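Local coordinates for protein maleate cis-trans isomerase (Pseudomonas putida, PDB 4FQ5) that probably catalyses the cis-trans isomerisation of the C2-C3 double bond of maleate, turning it into fumarate, at residues 156-162 / 182-188; 152-156 / 177-181. The protein carries 1 engineered substitution. All coordinates share one frame; numbering follows the deposited sequence.

Contact 1: 156-162 / 182-188; sequences VVTPYMK and YRALEIS. With MAE (maleic acid), chain C.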
# COMPACT_ATOMS: atom_id res chain seq x y z
N VAL A 156 22.81 -16.02 -18.69
CA VAL A 156 21.87 -15.03 -19.24
C VAL A 156 20.70 -15.68 -19.96
O VAL A 156 20.89 -16.51 -20.84
CB VAL A 156 22.58 -14.08 -20.26
CG1 VAL A 156 21.61 -13.03 -20.79
CG2 VAL A 156 23.78 -13.40 -19.63
N VAL A 157 19.48 -15.29 -19.59
CA VAL A 157 18.30 -15.67 -20.35
C VAL A 157 17.77 -14.45 -21.10
O VAL A 157 17.71 -13.36 -20.54
CB VAL A 157 17.18 -16.23 -19.44
CG1 VAL A 157 16.03 -16.78 -20.27
CG2 VAL A 157 17.73 -17.31 -18.50
N THR A 158 17.42 -14.63 -22.37
CA THR A 158 16.80 -13.57 -23.17
C THR A 158 15.58 -14.11 -23.91
O THR A 158 15.45 -15.33 -24.08
CB THR A 158 17.77 -12.96 -24.21
OG1 THR A 158 17.66 -13.69 -25.44
CG2 THR A 158 19.22 -12.98 -23.73
N PRO A 159 14.67 -13.22 -24.37
CA PRO A 159 13.57 -13.65 -25.22
C PRO A 159 13.84 -13.45 -26.71
O PRO A 159 13.00 -13.84 -27.54
CB PRO A 159 12.44 -12.74 -24.78
CG PRO A 159 13.13 -11.45 -24.46
CD PRO A 159 14.50 -11.82 -23.94
N TYR A 160 14.99 -12.87 -27.04
CA TYR A 160 15.28 -12.44 -28.41
C TYR A 160 15.55 -13.58 -29.37
O TYR A 160 15.87 -14.70 -28.96
CB TYR A 160 16.51 -11.53 -28.45
CG TYR A 160 16.64 -10.50 -27.35
CD1 TYR A 160 15.63 -9.56 -27.11
CD2 TYR A 160 17.80 -10.43 -26.59
CE1 TYR A 160 15.78 -8.61 -26.11
CE2 TYR A 160 17.94 -9.50 -25.59
CZ TYR A 160 16.94 -8.58 -25.36
OH TYR A 160 17.11 -7.66 -24.35
N MET A 161 15.43 -13.27 -30.66
CA MET A 161 15.99 -14.09 -31.73
C MET A 161 17.49 -14.28 -31.51
O MET A 161 18.14 -13.46 -30.86
CB MET A 161 15.71 -13.44 -33.09
CG MET A 161 14.24 -13.20 -33.38
SD MET A 161 13.16 -14.62 -33.04
CE MET A 161 13.53 -15.70 -34.42
N LYS A 162 18.03 -15.36 -32.05
CA LYS A 162 19.40 -15.80 -31.78
C LYS A 162 20.50 -14.77 -32.11
O LYS A 162 21.40 -14.57 -31.30
CB LYS A 162 19.67 -17.15 -32.45
CG LYS A 162 21.02 -17.78 -32.18
CD LYS A 162 21.11 -19.14 -32.87
CE LYS A 162 22.49 -19.76 -32.73
NZ LYS A 162 22.52 -21.11 -33.38
N TYR A 182 23.85 -19.42 -21.86
CA TYR A 182 22.80 -18.47 -22.16
C TYR A 182 21.71 -19.14 -22.97
O TYR A 182 21.97 -20.12 -23.67
CB TYR A 182 23.35 -17.20 -22.85
CG TYR A 182 24.05 -17.41 -24.17
CD1 TYR A 182 23.34 -17.40 -25.38
CD2 TYR A 182 25.44 -17.55 -24.23
CE1 TYR A 182 23.99 -17.57 -26.59
CE2 TYR A 182 26.10 -17.72 -25.44
CZ TYR A 182 25.37 -17.72 -26.62
OH TYR A 182 26.02 -17.89 -27.82
N ARG A 183 20.49 -18.63 -22.83
CA ARG A 183 19.34 -19.14 -23.57
C ARG A 183 18.59 -18.01 -24.24
O ARG A 183 18.47 -16.92 -23.68
CB ARG A 183 18.36 -19.89 -22.65
CG ARG A 183 18.90 -21.17 -22.02
CD ARG A 183 18.83 -22.38 -22.96
NE ARG A 183 19.36 -23.58 -22.31
CZ ARG A 183 20.65 -23.91 -22.26
NH1 ARG A 183 21.57 -23.14 -22.83
NH2 ARG A 183 21.02 -25.02 -21.64
N ALA A 184 18.08 -18.28 -25.44
CA ALA A 184 17.30 -17.32 -26.20
C ALA A 184 15.96 -17.94 -26.54
O ALA A 184 15.91 -19.00 -27.18
CB ALA A 184 18.05 -16.93 -27.47
N LEU A 185 14.87 -17.30 -26.13
CA LEU A 185 13.53 -17.85 -26.36
C LEU A 185 13.04 -17.66 -27.80
O LEU A 185 12.06 -18.29 -28.20
CB LEU A 185 12.52 -17.27 -25.37
CG LEU A 185 12.81 -17.46 -23.88
CD1 LEU A 185 11.68 -16.84 -23.07
CD2 LEU A 185 13.00 -18.93 -23.51
N GLU A 186 13.71 -16.79 -28.55
CA GLU A 186 13.40 -16.53 -29.96
C GLU A 186 11.96 -16.12 -30.19
O GLU A 186 11.26 -16.71 -31.01
CB GLU A 186 13.77 -17.73 -30.84
CG GLU A 186 15.23 -18.13 -30.76
CD GLU A 186 15.65 -19.09 -31.87
OE1 GLU A 186 14.85 -19.32 -32.81
OE2 GLU A 186 16.78 -19.60 -31.80
N ILE A 187 11.51 -15.11 -29.45
CA ILE A 187 10.18 -14.55 -29.59
C ILE A 187 10.35 -13.08 -29.99
O ILE A 187 10.81 -12.27 -29.18
CB ILE A 187 9.38 -14.65 -28.27
CG1 ILE A 187 9.30 -16.11 -27.79
CG2 ILE A 187 7.98 -14.07 -28.44
CD1 ILE A 187 8.67 -16.28 -26.42
N SER A 188 10.02 -12.74 -31.23
CA SER A 188 10.26 -11.39 -31.75
C SER A 188 9.05 -10.47 -31.64
O SER A 188 9.20 -9.24 -31.60
CB SER A 188 10.79 -11.45 -33.19
OG SER A 188 9.83 -12.05 -34.05
C1 MAE C . 11.77 -4.66 -24.70
O1 MAE C . 10.58 -4.29 -24.71
O2 MAE C . 12.18 -5.66 -24.08
C2 MAE C . 12.73 -3.88 -25.48
C3 MAE C . 14.04 -3.94 -25.35
C4 MAE C . 14.76 -4.79 -24.36
O3 MAE C . 15.44 -5.72 -24.79
O4 MAE C . 14.71 -4.55 -23.15

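Contact 2: 152-156 / 177-181; sequences KRVAV and IEVGD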
# COMPACT_ATOMS: atom_id res chain seq x y z
N LYS A 152 31.93 -11.91 -12.00
CA LYS A 152 32.89 -11.94 -13.10
C LYS A 152 32.38 -12.75 -14.28
O LYS A 152 32.81 -12.54 -15.43
CB LYS A 152 34.22 -12.54 -12.61
CG LYS A 152 35.35 -11.53 -12.51
CD LYS A 152 35.30 -10.72 -11.23
CE LYS A 152 36.06 -9.42 -11.42
NZ LYS A 152 36.66 -8.92 -10.15
N ARG A 153 31.49 -13.68 -13.99
CA ARG A 153 30.94 -14.59 -14.97
C ARG A 153 29.44 -14.64 -14.72
O ARG A 153 28.99 -14.61 -13.57
CB ARG A 153 31.58 -15.97 -14.81
CG ARG A 153 31.41 -16.90 -16.00
CD ARG A 153 32.40 -18.05 -15.93
NE ARG A 153 32.78 -18.54 -17.26
CZ ARG A 153 32.15 -19.51 -17.91
NH1 ARG A 153 32.57 -19.88 -19.11
NH2 ARG A 153 31.11 -20.12 -17.37
N VAL A 154 28.68 -14.74 -15.80
CA VAL A 154 27.24 -14.58 -15.72
C VAL A 154 26.54 -15.57 -16.65
O VAL A 154 27.06 -15.92 -17.71
CB VAL A 154 26.89 -13.09 -16.01
CG1 VAL A 154 25.83 -12.92 -17.07
CG2 VAL A 154 26.57 -12.35 -14.72
N ALA A 155 25.38 -16.07 -16.23
CA ALA A 155 24.49 -16.80 -17.12
C ALA A 155 23.35 -15.87 -17.48
O ALA A 155 22.98 -15.01 -16.69
CB ALA A 155 23.98 -18.07 -16.47
N VAL A 156 22.81 -16.02 -18.69
CA VAL A 156 21.87 -15.03 -19.24
C VAL A 156 20.70 -15.68 -19.96
O VAL A 156 20.89 -16.51 -20.84
CB VAL A 156 22.58 -14.08 -20.26
CG1 VAL A 156 21.61 -13.03 -20.79
CG2 VAL A 156 23.78 -13.40 -19.63
N ILE A 177 32.91 -8.87 -18.88
CA ILE A 177 32.14 -9.80 -18.06
C ILE A 177 31.96 -11.08 -18.85
O ILE A 177 31.35 -11.09 -19.92
CB ILE A 177 30.75 -9.22 -17.68
CG1 ILE A 177 30.91 -7.93 -16.88
CG2 ILE A 177 29.93 -10.24 -16.90
CD1 ILE A 177 29.73 -6.97 -17.00
N GLU A 178 32.49 -12.18 -18.32
CA GLU A 178 32.35 -13.48 -18.96
C GLU A 178 30.90 -13.92 -19.02
O GLU A 178 30.12 -13.64 -18.11
CB GLU A 178 33.19 -14.53 -18.24
CG GLU A 178 34.69 -14.38 -18.44
CD GLU A 178 35.49 -15.47 -17.75
OE1 GLU A 178 34.97 -16.58 -17.55
OE2 GLU A 178 36.67 -15.21 -17.41
N VAL A 179 30.54 -14.60 -20.10
CA VAL A 179 29.23 -15.22 -20.21
C VAL A 179 29.40 -16.72 -20.37
O VAL A 179 30.06 -17.19 -21.30
CB VAL A 179 28.39 -14.65 -21.38
CG1 VAL A 179 27.04 -15.33 -21.46
CG2 VAL A 179 28.21 -13.14 -21.23
N GLY A 180 28.81 -17.47 -19.44
CA GLY A 180 28.70 -18.92 -19.56
C GLY A 180 27.47 -19.29 -20.35
O GLY A 180 27.24 -18.77 -21.45
N ASP A 181 26.66 -20.18 -19.80
CA ASP A 181 25.41 -20.59 -20.43
C ASP A 181 24.50 -19.40 -20.71
O ASP A 181 24.41 -18.47 -19.90
CB ASP A 181 24.67 -21.59 -19.54
CG ASP A 181 25.04 -23.03 -19.84
OD1 ASP A 181 24.12 -23.85 -19.99
OD2 ASP A 181 26.25 -23.34 -19.92

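Contact 1: 156-162 / 182-188
Val156 and Arg183 are joined by the backbone bond Arg183 N to Val156 O (2.9 Å), part of the parallel pairing within a beta-alpha-beta unit whose strands 153-158 and 178-184 are linked by helix 162-174. Val156, beta-branched and suited to an extended chain, sets its CB against that of Tyr182, whose phenol leads away to Glu166. Thr158 continues the pairing, its N reaching Arg183 O (2.8 Å) and its O receiving Leu185 N. Thr158 OG1 accepts from Tyr160 N (3.2 Å) in an ST turn and is also bonded to Thr165, so threonine serves strand and turn alike. Pro159, just past the strand and with no N-H of its own, still offers its O, which takes a nearly straight bond from Ile187 N (2.7 Å, 171°). Pro159 CD lies over the centre of one face of the Tyr160 ring. Tyr160, its CG anti to the carbonyl carbon (chi1 -41°), extends into the pocket, where Tyr160 OH donates to O3 of maleic acid (2.6 Å), an oxygen at the ring edge, near its plane. Met161, bent at chi2 and chi3, crosses Glu186 at about a right angle, Met161 SD resting 3.4 Å from Glu186 C. Lys162 touches Glu186 OE2 through its methylene CB (3.8 Å), while NZ stays 6.1 Å from that oxygen, too far for a salt bridge.

Contact 2: 152-156 / 177-181
Arg153 and Glu178 face each other across the paired strands, their planes nearly perpendicular: guanidinium and carboxylate lie 88° apart. Arg153 NE donates to Glu178 OE1 in a salt bridge of 3.0 Å, somewhat bent at the hydrogen, the oxygen lying at the guanidinium edge, in its plane. Arg153 reaches there because CG stands anti to the backbone N (chi1 -163°) and the chain runs extended to NE, its methylene CG packing 3.7 Å from Glu178 CB. The flat group then spreads over the neighbouring backbone, with Arg153 NH2 3.5 Å from Gly180 CA; a side chain at that glycine would collide with it. NH2 also forms a salt bridge with Asp212, giving the arginine two acidic partners. With an alanine here, Glu178 and Asp212 are likely to lose the cation they share and Gly180 the group lying over it. The segments 152-156 and 177-181 hold the starting halves of two parallel strands in a beta-alpha-beta unit, crossing here at -46°. The regular pairing is interrupted: Val154 O accepts from Gly180 N (2.9 Å), but Val156 N turns to Asp181 O (3.2 Å), one residue further than regular pairing would give. On the other face branched aliphatics suit the buried side under helices 138-149 and 162-174. There Val154 CB meets Ile177 CG2 at 4.3 Å, and Val156 CG2 approaches Val179 CG1 to 4.2 Å.

In the fold
Contacts 1 and 2 are successive lengths of one strand pair, their centres about 15 Å apart, and they share Val156. Its N belongs to the pairing in 152-156 / 177-181 and its O to that in 156-162 / 182-188. Between the two the strands change from crossing at 46° to running almost parallel, 4° apart. Only contact 1 holds a pocket residue, Tyr160; Asn38, Asn190, Val222 and Gln223 also bond the maleic acid. The side chain of Pro159 lies about 3 Å from the side chain of Ala221, the engineered residue at the predicted proton-donor position. The shared Val156 keeps its side chain about 10 Å from the ligand, and contact 2 runs from there toward the start of the strands.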